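Local coordinates for uncharacterized protein (Legionella longbeachae NSW150, PDB 4JZA), which is a bacterial phosphoinositide phosphatase that probably removes the 3-phosphate from phosphatidylinositol 3-phosphate, perhaps acting on host lipids, at residues L462-P467 with K482-L487. Residues are numbered along the deposited sequence; the frame is centred on the assembly and turned at random.
Sequences LQNNHP and KDSQSL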
loop_
_atom_site.group_PDB
_atom_site.type_symbol
_atom_site.label_atom_id
_atom_site.label_comp_id
_atom_site.label_asym_id
_atom_site.label_seq_id
_atom_site.Cartn_x
_atom_site.Cartn_y
_atom_site.Cartn_z
ATOM N N LEU A 462 7.726 26.635 -11.397
ATOM C CA LEU A 462 7.287 26.226 -12.738
ATOM C C LEU A 462 6.609 24.854 -12.695
ATOM O O LEU A 462 7.117 23.903 -12.126
ATOM C CB LEU A 462 8.462 26.227 -13.717
ATOM C CG LEU A 462 9.078 27.599 -13.999
ATOM C CD1 LEU A 462 10.438 27.441 -14.661
ATOM C CD2 LEU A 462 8.118 28.368 -14.881
ATOM N N GLN A 463 5.452 24.773 -13.306
ATOM C CA GLN A 463 4.683 23.557 -13.323
ATOM C C GLN A 463 4.528 22.990 -14.704
ATOM O O GLN A 463 3.900 23.598 -15.526
ATOM C CB GLN A 463 3.276 23.827 -12.809
ATOM C CG GLN A 463 3.254 23.898 -11.318
ATOM C CD GLN A 463 1.925 24.324 -10.754
ATOM O OE1 GLN A 463 1.650 25.522 -10.667
ATOM N NE2 GLN A 463 1.109 23.345 -10.309
ATOM N N ASN A 464 5.010 21.785 -14.942
ATOM C CA ASN A 464 4.788 21.152 -16.228
ATOM C C ASN A 464 4.256 19.775 -16.006
ATOM O O ASN A 464 4.769 19.053 -15.197
ATOM C CB ASN A 464 6.076 21.134 -17.039
ATOM C CG ASN A 464 6.616 22.542 -17.300
ATOM O OD1 ASN A 464 7.146 23.214 -16.405
ATOM N ND2 ASN A 464 6.452 23.007 -18.528
ATOM N N ASN A 465 3.173 19.447 -16.692
ATOM C CA ASN A 465 2.594 18.122 -16.672
ATOM C C ASN A 465 2.580 17.486 -18.056
ATOM O O ASN A 465 2.186 18.140 -19.009
ATOM C CB ASN A 465 1.160 18.162 -16.194
ATOM C CG ASN A 465 0.594 16.792 -16.077
ATOM O OD1 ASN A 465 -0.302 16.405 -16.817
ATOM N ND2 ASN A 465 1.178 16.013 -15.205
ATOM N N HIS A 466 2.961 16.206 -18.143
ATOM C CA HIS A 466 3.043 15.499 -19.412
ATOM C C HIS A 466 2.201 14.279 -19.422
ATOM O O HIS A 466 2.601 13.214 -18.935
ATOM C CB HIS A 466 4.464 15.147 -19.733
ATOM C CG HIS A 466 5.317 16.355 -19.887
ATOM N ND1 HIS A 466 5.130 17.255 -20.907
ATOM C CD2 HIS A 466 6.298 16.848 -19.109
ATOM C CE1 HIS A 466 5.996 18.236 -20.770
ATOM N NE2 HIS A 466 6.722 18.007 -19.688
ATOM N N PRO A 467 0.997 14.438 -19.961
ATOM C CA PRO A 467 0.101 13.326 -20.004
ATOM C C PRO A 467 0.544 12.483 -21.144
ATOM O O PRO A 467 1.194 12.983 -22.033
ATOM C CB PRO A 467 -1.256 13.983 -20.265
ATOM C CG PRO A 467 -0.950 15.265 -20.945
ATOM C CD PRO A 467 0.366 15.693 -20.398
ATOM N N LYS A 482 0.256 25.802 -22.392
ATOM C CA LYS A 482 0.532 27.031 -21.671
ATOM C C LYS A 482 1.770 26.986 -20.796
ATOM O O LYS A 482 2.553 27.926 -20.772
ATOM C CB LYS A 482 -0.669 27.393 -20.808
ATOM C CG LYS A 482 -1.431 28.612 -21.286
ATOM C CD LYS A 482 -2.769 28.758 -20.582
ATOM C CE LYS A 482 -2.666 28.490 -19.089
ATOM N NZ LYS A 482 -2.680 29.741 -18.286
ATOM N N ASP A 483 1.950 25.889 -20.078
ATOM C CA ASP A 483 3.068 25.763 -19.167
ATOM C C ASP A 483 4.392 25.604 -19.860
ATOM O O ASP A 483 5.437 25.928 -19.279
ATOM C CB ASP A 483 2.876 24.581 -18.252
ATOM C CG ASP A 483 1.727 24.775 -17.302
ATOM O OD1 ASP A 483 1.743 25.722 -16.466
ATOM O OD2 ASP A 483 0.815 23.947 -17.390
ATOM N N SER A 484 4.356 25.081 -21.079
ATOM C CA SER A 484 5.527 25.094 -21.956
ATOM C C SER A 484 5.905 26.527 -22.369
ATOM O O SER A 484 7.079 26.917 -22.293
ATOM C CB SER A 484 5.274 24.221 -23.171
ATOM O OG SER A 484 5.149 22.878 -22.765
ATOM N N GLN A 485 4.915 27.322 -22.761
ATOM C CA GLN A 485 5.193 28.728 -23.036
ATOM C C GLN A 485 5.818 29.425 -21.833
ATOM O O GLN A 485 6.825 30.101 -22.013
ATOM C CB GLN A 485 3.958 29.516 -23.515
ATOM C CG GLN A 485 3.182 28.913 -24.701
ATOM C CD GLN A 485 4.065 28.444 -25.855
ATOM O OE1 GLN A 485 5.138 28.992 -26.093
ATOM N NE2 GLN A 485 3.595 27.447 -26.597
ATOM N N SER A 486 5.268 29.276 -20.625
ATOM C CA SER A 486 5.857 30.008 -19.501
ATOM C C SER A 486 7.261 29.518 -19.319
ATOM O O SER A 486 8.135 30.324 -18.969
ATOM C CB SER A 486 5.171 29.840 -18.142
ATOM O OG SER A 486 3.858 29.380 -18.242
ATOM N N LEU A 487 7.490 28.215 -19.536
ATOM C CA LEU A 487 8.836 27.712 -19.363
ATOM C C LEU A 487 9.783 28.331 -20.415
ATOM O O LEU A 487 10.847 28.839 -20.040
ATOM C CB LEU A 487 8.901 26.198 -19.363
ATOM C CG LEU A 487 10.118 25.595 -18.635
ATOM C CD1 LEU A 487 10.174 24.098 -18.769
ATOM C CD2 LEU A 487 11.433 26.095 -19.164
#
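Strand 462-465 is the outermost strand at one end of the large mixed sheet of this alpha/beta fold, bonded through its backbone to strand 412-416, and the first turns of helix 482-492 run along its other flank. The two N-to-C directions stand 140° apart, so the helix travels roughly back along the strand. The axes come within 7.8 Å of each other. At the helix start, K482 stays clear of the strand; its O takes both N and OG of S486 one turn later. The CB of D483 points at the strand, and its carboxylate lies against the backbone O of Q463. OD1 of D483 and that O of Q463 are 3.2 Å apart, both acceptors, so no bond joins them; OD2 is held by a salt bridge to NH2 of R449 in helix 441-454. The backbone O of D483 already receives the N of L487, and ND2 of N464 adds a weak, bent bond to it (3.2 Å, 129° at the hydrogen). S484 is turned to helix 501-513, where its OG bonds to the OH of Y508. L487 closes the contact: its CG, anti to the backbone N (chi1 -156°), sits 4.4 Å from CD1 of L462. Its side chain crosses that of N464 at about a right angle, CD1 of L487 lying 3.9 Å from both OD1 and ND2 of N464.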